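Local atomic coordinates of DUF6836 domain-containing protein (Clostridium leptum, PDB entry 4PW1), a protein that is of unknown function but folds into a nine-stranded antiparallel beta sheet surrounded by alpha helices. Residues Asn32-Thr35 with Gly36-Glu40; Leu41-Glu44 with Glu45-Ser48; Ala101-Asn105 with Gly106-Phe110. All coordinates share one frame; numbering follows the deposited sequence.

Contact 1: Asn32-Thr35 with Gly36-Glu40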
loop_
_atom_site.group_PDB
_atom_site.type_symbol
_atom_site.label_atom_id
_atom_site.label_comp_id
_atom_site.label_asym_id
_atom_site.label_seq_id
_atom_site.Cartn_x
_atom_site.Cartn_y
_atom_site.Cartn_z
ATOM N N ASN B 32 -6.879 -5.915 2.185
ATOM C CA ASN B 32 -7.192 -4.756 3.013
ATOM C C ASN B 32 -8.368 -5.039 3.950
ATOM O O ASN B 32 -8.558 -4.333 4.931
ATOM C CB ASN B 32 -7.513 -3.528 2.149
ATOM C CG ASN B 32 -8.601 -3.835 1.120
ATOM O OD1 ASN B 32 -8.519 -4.828 0.384
ATOM N ND2 ASN B 32 -9.615 -3.013 1.076
ATOM N N LEU B 33 -9.172 -6.044 3.636
ATOM C CA LEU B 33 -10.343 -6.357 4.453
ATOM C C LEU B 33 -10.076 -7.489 5.417
ATOM O O LEU B 33 -10.931 -7.822 6.201
ATOM C CB LEU B 33 -11.512 -6.718 3.549
ATOM C CG LEU B 33 -11.901 -5.612 2.559
ATOM C CD1 LEU B 33 -13.005 -6.104 1.645
ATOM C CD2 LEU B 33 -12.356 -4.336 3.269
ATOM N N TYR B 34 -8.878 -8.077 5.359
ATOM C CA TYR B 34 -8.501 -9.190 6.206
ATOM C C TYR B 34 -8.249 -8.657 7.620
ATOM O O TYR B 34 -7.532 -7.654 7.785
ATOM C CB TYR B 34 -7.232 -9.816 5.662
ATOM C CG TYR B 34 -6.707 -10.976 6.439
ATOM C CD1 TYR B 34 -7.200 -12.264 6.214
ATOM C CD2 TYR B 34 -5.732 -10.797 7.424
ATOM C CE1 TYR B 34 -6.744 -13.322 6.944
ATOM C CE2 TYR B 34 -5.262 -11.859 8.136
ATOM C CZ TYR B 34 -5.780 -13.114 7.894
ATOM O OH TYR B 34 -5.337 -14.192 8.623
ATOM N N THR B 35 -8.871 -9.275 8.619
ATOM C CA THR B 35 -8.792 -8.785 9.990
ATOM C C THR B 35 -7.981 -9.711 10.860
ATOM O O THR B 35 -7.598 -9.326 11.917
ATOM C CB THR B 35 -10.179 -8.668 10.661
ATOM O OG1 THR B 35 -10.748 -9.977 10.799
ATOM C CG2 THR B 35 -11.112 -7.795 9.846
ATOM N N GLY B 36 -7.772 -10.951 10.440
ATOM C CA GLY B 36 -7.194 -11.958 11.322
ATOM C C GLY B 36 -8.189 -12.664 12.245
ATOM O O GLY B 36 -7.794 -13.528 12.968
ATOM N N GLN B 37 -9.464 -12.301 12.206
ATOM C CA GLN B 37 -10.507 -13.003 12.953
ATOM C C GLN B 37 -11.281 -14.034 12.127
ATOM O O GLN B 37 -12.200 -14.693 12.653
ATOM C CB GLN B 37 -11.481 -11.968 13.510
ATOM C CG GLN B 37 -10.736 -10.963 14.394
ATOM C CD GLN B 37 -11.658 -10.108 15.224
ATOM O OE1 GLN B 37 -12.885 -10.211 15.150
ATOM N NE2 GLN B 37 -11.067 -9.269 16.045
ATOM N N GLU B 38 -10.913 -14.194 10.859
ATOM C CA GLU B 38 -11.634 -15.086 9.961
ATOM C C GLU B 38 -11.496 -16.544 10.462
ATOM O O GLU B 38 -10.525 -16.895 11.093
ATOM C CB GLU B 38 -11.109 -14.968 8.528
ATOM C CG GLU B 38 -11.338 -13.588 7.910
ATOM C CD GLU B 38 -10.285 -12.519 8.291
ATOM O OE1 GLU B 38 -9.279 -12.820 8.995
ATOM O OE2 GLU B 38 -10.484 -11.368 7.844
ATOM N N GLN B 39 -12.483 -17.376 10.165
ATOM C CA GLN B 39 -12.634 -18.679 10.798
ATOM C C GLN B 39 -12.551 -19.790 9.759
ATOM O O GLN B 39 -13.176 -19.704 8.683
ATOM C CB GLN B 39 -14.001 -18.758 11.496
ATOM C CG GLN B 39 -14.199 -17.725 12.558
ATOM C CD GLN B 39 -13.416 -18.033 13.822
ATOM O OE1 GLN B 39 -13.411 -19.132 14.316
ATOM N NE2 GLN B 39 -12.775 -17.013 14.364
ATOM N N GLU B 40 -11.733 -20.792 10.042
ATOM C CA GLU B 40 -11.560 -21.898 9.125
ATOM C C GLU B 40 -12.897 -22.526 8.811
ATOM O O GLU B 40 -13.662 -22.873 9.725
ATOM C CB GLU B 40 -10.707 -23.020 9.737
ATOM C CG GLU B 40 -9.240 -22.760 9.734
ATOM C CD GLU B 40 -8.427 -24.031 9.990
ATOM O OE1 GLU B 40 -8.968 -25.166 9.950
ATOM O OE2 GLU B 40 -7.220 -23.876 10.197
HETATM O O HOH W 1 -12.328 -10.099 6.949
HETATM O O HOH W 2 -7.779 -15.109 9.896
#
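A bend at chi2 (82°) curls E38 back along the chain, and the chi1 of T35, which sets OG1 between its own N and C, turns that hydroxyl toward the backbone two residues on. The two torsions together close a compact local turn in which side chains hold main-chain N-H groups. E38 OE2 accepts from T35 N at 2.8 Å in a nearly straight bond (169° at the hydrogen), using the lone pair on the side of its partner oxygen. The hydroxyl of T35 takes the N-H of Q37, OG1 to N 3.0 Å, which makes an ST turn; OG1 also gives a weak, long bond of 3.3 Å to E38 OE2. The other carboxylate oxygen lies over one face of the Y34 ring, near its rim, with E38 OE1 3.3 Å from Y34 CE1; ring and carboxylate planes are only 14° apart, so the two flat groups are almost parallel. The backbone N of G36 sits over the same face, 3.5 Å from Y34 CE2, and gives E38 OE1 a weak hydrogen bond. A water joins E38 OE1 to Y34 OH, tying the carboxylate over the ring to the ring's hydroxyl. With T35 N on OE2, and a water and, weakly, G36 N on OE1, both carboxylate oxygens have donors, which would probably favour the charged form. In the fold, this loop leads from strand 24-28 into strand 39-40: Y34 packs edge-to-face on F82, E38 reaches F82 of strand 80-89 and both R74 and S76 of strand 74-76, and Q39 pairs with Y75 by backbone hydrogen bonds.

Contact 2: Leu41-Glu44 with Glu45-Ser48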
loop_
_atom_site.group_PDB
_atom_site.type_symbol
_atom_site.label_atom_id
_atom_site.label_comp_id
_atom_site.label_asym_id
_atom_site.label_seq_id
_atom_site.Cartn_x
_atom_site.Cartn_y
_atom_site.Cartn_z
ATOM N N LEU B 41 -13.128 -22.721 7.536
ATOM C CA LEU B 41 -14.369 -23.280 7.047
ATOM C C LEU B 41 -14.018 -24.071 5.782
ATOM O O LEU B 41 -13.560 -23.480 4.789
ATOM C CB LEU B 41 -15.334 -22.151 6.666
ATOM C CG LEU B 41 -16.669 -22.550 5.989
ATOM C CD1 LEU B 41 -17.537 -23.363 6.939
ATOM C CD2 LEU B 41 -17.448 -21.329 5.535
ATOM N N PHE B 42 -14.299 -25.368 5.799
ATOM C CA PHE B 42 -14.001 -26.283 4.692
ATOM C C PHE B 42 -15.214 -26.348 3.785
ATOM O O PHE B 42 -16.259 -26.736 4.226
ATOM C CB PHE B 42 -13.708 -27.726 5.189
ATOM C CG PHE B 42 -13.481 -28.706 4.054
ATOM C CD1 PHE B 42 -12.262 -28.782 3.464
ATOM C CD2 PHE B 42 -14.510 -29.531 3.567
ATOM C CE1 PHE B 42 -12.008 -29.641 2.408
ATOM C CE2 PHE B 42 -14.256 -30.404 2.503
ATOM C CZ PHE B 42 -13.007 -30.423 1.906
ATOM N N GLU B 43 -15.044 -26.008 2.512
ATOM C CA GLU B 43 -16.065 -26.155 1.499
ATOM C C GLU B 43 -15.391 -26.796 0.303
ATOM O O GLU B 43 -14.503 -26.203 -0.341
ATOM C CB GLU B 43 -16.611 -24.771 1.110
ATOM C CG GLU B 43 -17.380 -24.091 2.230
ATOM C CD GLU B 43 -17.506 -22.574 2.032
ATOM O OE1 GLU B 43 -16.477 -21.867 1.917
ATOM O OE2 GLU B 43 -18.639 -22.111 1.932
ATOM N N GLU B 44 -15.840 -27.989 -0.043
ATOM C CA GLU B 44 -15.115 -28.832 -0.998
ATOM C C GLU B 44 -14.942 -28.250 -2.387
ATOM O O GLU B 44 -13.884 -28.423 -3.004
ATOM C CB GLU B 44 -15.733 -30.241 -1.099
ATOM C CG GLU B 44 -14.751 -31.256 -1.654
ATOM C CD GLU B 44 -14.730 -31.251 -3.187
ATOM O OE1 GLU B 44 -15.742 -30.830 -3.751
ATOM O OE2 GLU B 44 -13.716 -31.599 -3.822
ATOM N N GLU B 45 -15.952 -27.557 -2.879
ATOM C CA GLU B 45 -15.865 -26.928 -4.205
ATOM C C GLU B 45 -14.810 -25.830 -4.239
ATOM O O GLU B 45 -14.178 -25.582 -5.286
ATOM C CB GLU B 45 -17.204 -26.316 -4.605
ATOM C CG GLU B 45 -18.282 -27.371 -4.818
ATOM C CD GLU B 45 -19.266 -26.985 -5.905
ATOM O OE1 GLU B 45 -19.086 -27.391 -7.099
ATOM O OE2 GLU B 45 -20.201 -26.251 -5.552
ATOM N N ILE B 46 -14.628 -25.160 -3.109
ATOM C CA ILE B 46 -13.611 -24.126 -3.055
ATOM C C ILE B 46 -12.239 -24.773 -3.005
ATOM O O ILE B 46 -11.317 -24.350 -3.724
ATOM C CB ILE B 46 -13.876 -23.136 -1.913
ATOM C CG1 ILE B 46 -15.098 -22.305 -2.345
ATOM C CG2 ILE B 46 -12.666 -22.252 -1.722
ATOM C CD1 ILE B 46 -15.650 -21.370 -1.321
ATOM N N VAL B 47 -12.123 -25.841 -2.229
ATOM C CA VAL B 47 -10.872 -26.566 -2.156
ATOM C C VAL B 47 -10.447 -27.132 -3.517
ATOM O O VAL B 47 -9.323 -26.963 -3.925
ATOM C CB VAL B 47 -10.902 -27.625 -1.063
ATOM C CG1 VAL B 47 -9.611 -28.451 -1.080
ATOM C CG2 VAL B 47 -11.082 -26.955 0.298
ATOM N N SER B 48 -11.378 -27.762 -4.236
ATOM C CA SER B 48 -11.091 -28.297 -5.534
ATOM C C SER B 48 -10.631 -27.210 -6.483
ATOM O O SER B 48 -9.631 -27.366 -7.190
ATOM C CB SER B 48 -12.371 -28.977 -6.076
ATOM O OG SER B 48 -12.097 -29.353 -7.373
#
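E44 reaches along the first turn of its helix toward S48, and its side chain can be followed outward atom by atom. E44 CB rests beside the next peptide, 3.2 Å from E45 N, as the backbone itself dictates. From there CG swings round to lie opposite the backbone N (chi1 -159°), and the bend at chi2 (-84°) folds the carboxylate back over the helix start instead of letting it run straight out; for CG and CD alike the nearest atom across the segments is still E45 N. E44 OE1 thus hangs 3.4 Å from E45 N, at an angle too poor for a hydrogen bond. E44 OE2 reaches on to S48, passing its CB at 3.7 Å; it is hydrogen-bonded to Y68 OH, outside the two segments, and the side chain of Y68 also touches V47 and S48. The carboxylates of E44 and E45 are not in contact.

This is the opening turn of helix 44-58, with E43 at the N-cap position. E43 O receives V47 N at 3.1 Å, and, weakly, I46 N at 3.0 Å; one residue on, E44 O takes S48 N at 2.9 Å, a bond of 167° at the hydrogen. The extended side chain of E43 runs alongside I46, pointing the same way, and its OE1 comes within 3.4 Å of I46 CD1 while forming a salt bridge with R81 of strand 80-89. I46, in turn, packs on F73 and Y196. Just before the cap, F42 crosses V47 at about a right angle, its CE1 lying 3.5 Å from V47 CG2, an apolar touch obliquely placed against the ring.

Contact 3: Ala101-Asn105 with Gly106-Phe110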
loop_
_atom_site.group_PDB
_atom_site.type_symbol
_atom_site.label_atom_id
_atom_site.label_comp_id
_atom_site.label_asym_id
_atom_site.label_seq_id
_atom_site.Cartn_x
_atom_site.Cartn_y
_atom_site.Cartn_z
ATOM N N ALA B 101 -7.886 -15.552 -2.558
ATOM C CA ALA B 101 -9.117 -15.064 -1.950
ATOM C C ALA B 101 -10.248 -15.114 -2.942
ATOM O O ALA B 101 -10.052 -14.865 -4.138
ATOM C CB ALA B 101 -8.964 -13.658 -1.448
ATOM N N LEU B 102 -11.432 -15.352 -2.402
ATOM C CA LEU B 102 -12.671 -15.269 -3.145
ATOM C C LEU B 102 -13.621 -14.307 -2.473
ATOM O O LEU B 102 -13.706 -14.260 -1.240
ATOM C CB LEU B 102 -13.340 -16.655 -3.225
ATOM C CG LEU B 102 -12.580 -17.643 -4.121
ATOM C CD1 LEU B 102 -11.559 -18.410 -3.316
ATOM C CD2 LEU B 102 -13.579 -18.596 -4.744
ATOM N N ASP B 103 -14.333 -13.562 -3.314
ATOM C CA ASP B 103 -15.406 -12.682 -2.902
ATOM C C ASP B 103 -16.679 -13.097 -3.664
ATOM O O ASP B 103 -16.665 -14.082 -4.381
ATOM C CB ASP B 103 -14.976 -11.220 -3.096
ATOM C CG ASP B 103 -14.913 -10.755 -4.568
ATOM O OD1 ASP B 103 -15.283 -11.493 -5.492
ATOM O OD2 ASP B 103 -14.474 -9.595 -4.799
ATOM N N PRO B 104 -17.770 -12.357 -3.517
ATOM C CA PRO B 104 -18.997 -12.816 -4.219
ATOM C C PRO B 104 -18.907 -12.882 -5.738
ATOM O O PRO B 104 -19.715 -13.553 -6.335
ATOM C CB PRO B 104 -20.050 -11.788 -3.793
ATOM C CG PRO B 104 -19.562 -11.301 -2.439
ATOM C CD PRO B 104 -18.060 -11.264 -2.581
ATOM N N ASN B 105 -17.926 -12.229 -6.358
ATOM C CA ASN B 105 -17.728 -12.345 -7.793
ATOM C C ASN B 105 -16.772 -13.460 -8.200
ATOM O O ASN B 105 -16.548 -13.657 -9.383
ATOM C CB ASN B 105 -17.249 -11.035 -8.383
ATOM C CG ASN B 105 -18.356 -10.013 -8.459
ATOM O OD1 ASN B 105 -19.381 -10.248 -9.080
ATOM N ND2 ASN B 105 -18.167 -8.890 -7.803
ATOM N N GLY B 106 -16.248 -14.206 -7.239
ATOM C CA GLY B 106 -15.351 -15.334 -7.559
ATOM C C GLY B 106 -13.922 -15.082 -7.118
ATOM O O GLY B 106 -13.681 -14.481 -6.059
ATOM N N LEU B 107 -12.972 -15.601 -7.896
ATOM C CA LEU B 107 -11.563 -15.515 -7.552
ATOM C C LEU B 107 -11.098 -14.101 -7.800
ATOM O O LEU B 107 -11.089 -13.647 -8.926
ATOM C CB LEU B 107 -10.713 -16.487 -8.384
ATOM C CG LEU B 107 -9.214 -16.496 -8.082
ATOM C CD1 LEU B 107 -8.957 -17.040 -6.660
ATOM C CD2 LEU B 107 -8.456 -17.352 -9.079
ATOM N N CYS B 108 -10.718 -13.410 -6.738
ATOM C CA CYS B 108 -10.296 -12.001 -6.841
ATOM C C CYS B 108 -8.833 -11.791 -6.487
ATOM O O CYS B 108 -8.313 -10.698 -6.628
ATOM C CB CYS B 108 -11.195 -11.130 -5.954
ATOM S SG CYS B 108 -11.224 -11.542 -4.196
ATOM N N TYR B 109 -8.174 -12.837 -5.987
ATOM C CA TYR B 109 -6.782 -12.775 -5.653
ATOM C C TYR B 109 -6.140 -14.151 -5.729
ATOM O O TYR B 109 -6.681 -15.108 -5.227
ATOM C CB TYR B 109 -6.552 -12.119 -4.279
ATOM C CG TYR B 109 -5.083 -11.918 -3.974
ATOM C CD1 TYR B 109 -4.263 -13.013 -3.653
ATOM C CD2 TYR B 109 -4.498 -10.680 -4.084
ATOM C CE1 TYR B 109 -2.918 -12.839 -3.431
ATOM C CE2 TYR B 109 -3.136 -10.491 -3.872
ATOM C CZ TYR B 109 -2.374 -11.560 -3.538
ATOM O OH TYR B 109 -1.055 -11.391 -3.346
ATOM N N PHE B 110 -4.999 -14.226 -6.420
ATOM C CA PHE B 110 -4.148 -15.406 -6.466
ATOM C C PHE B 110 -2.683 -14.978 -6.524
ATOM O O PHE B 110 -2.346 -14.111 -7.290
ATOM C CB PHE B 110 -4.450 -16.225 -7.723
ATOM C CG PHE B 110 -3.559 -17.427 -7.876
ATOM C CD1 PHE B 110 -2.349 -17.342 -8.533
ATOM C CD2 PHE B 110 -3.927 -18.642 -7.339
ATOM C CE1 PHE B 110 -1.530 -18.456 -8.661
ATOM C CE2 PHE B 110 -3.101 -19.735 -7.425
ATOM C CZ PHE B 110 -1.896 -19.648 -8.086
#
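A101 and Y109 pair across a tight beta hairpin, strand 95-103 turning into strand 106-114 through a type I turn from D103 to G106, with a classic bulge where C108 and Y109 both face A101. Backbone hydrogen bonds define the register. A101 N reaches Y109 O at 3.0 Å, and A101 O receives C108 N at 3.1 Å together with a weak, longer bond from Y109 N, so one carbonyl serves both bulge residues. Nearer the turn, D103 and G106 bond in both directions, D103 N to G106 O at 3.0 Å and G106 N to D103 O at 2.9 Å. The positive phi of G106 (112°) is one glycine adopts readily. Apolar contacts lie on both faces: A101 CB meets Y109 CB at 4.0 Å and C108 SG at 4.1 Å, while L102 and L107 lie on the other side, where L107 packs against F49 and L57 of helix 44-58. D103 gathers the remaining polar contacts: OD2 is hydrogen-bonded to Y29 OH, and its main-chain O to a glycerol, probably from the crystallisation liquor. C108 SG, swung toward the first strand by a chi1 of 59°, stands 3.8 Å from D103 CG. Inside the turn, D103 OD1 accepts from N105 N at 2.9 Å, an Asx turn, with the donor 47° out of the carboxylate plane.

In the fold
The three contacts come in series along the chain. Contact 1 shapes the loop into strand 39-40, an outermost strand, within this chain, of the nine-stranded sheet; contact 2 follows directly, starting helix 44-58; contact 3 turns the central hairpin of strands 95-103 and 106-114. The centres of contacts 1 and 2 lie about 17 Å apart, those of contacts 1 and 3 about 14 Å, and those of contacts 2 and 3 about 13 Å. Contacts 1 and 3 both reach the sheet, whereas helix 44-58 of contact 2 packs against L107 of the hairpin. The three thus mark, in order, the way into an edge strand, a helix start and an inner hairpin's reversal.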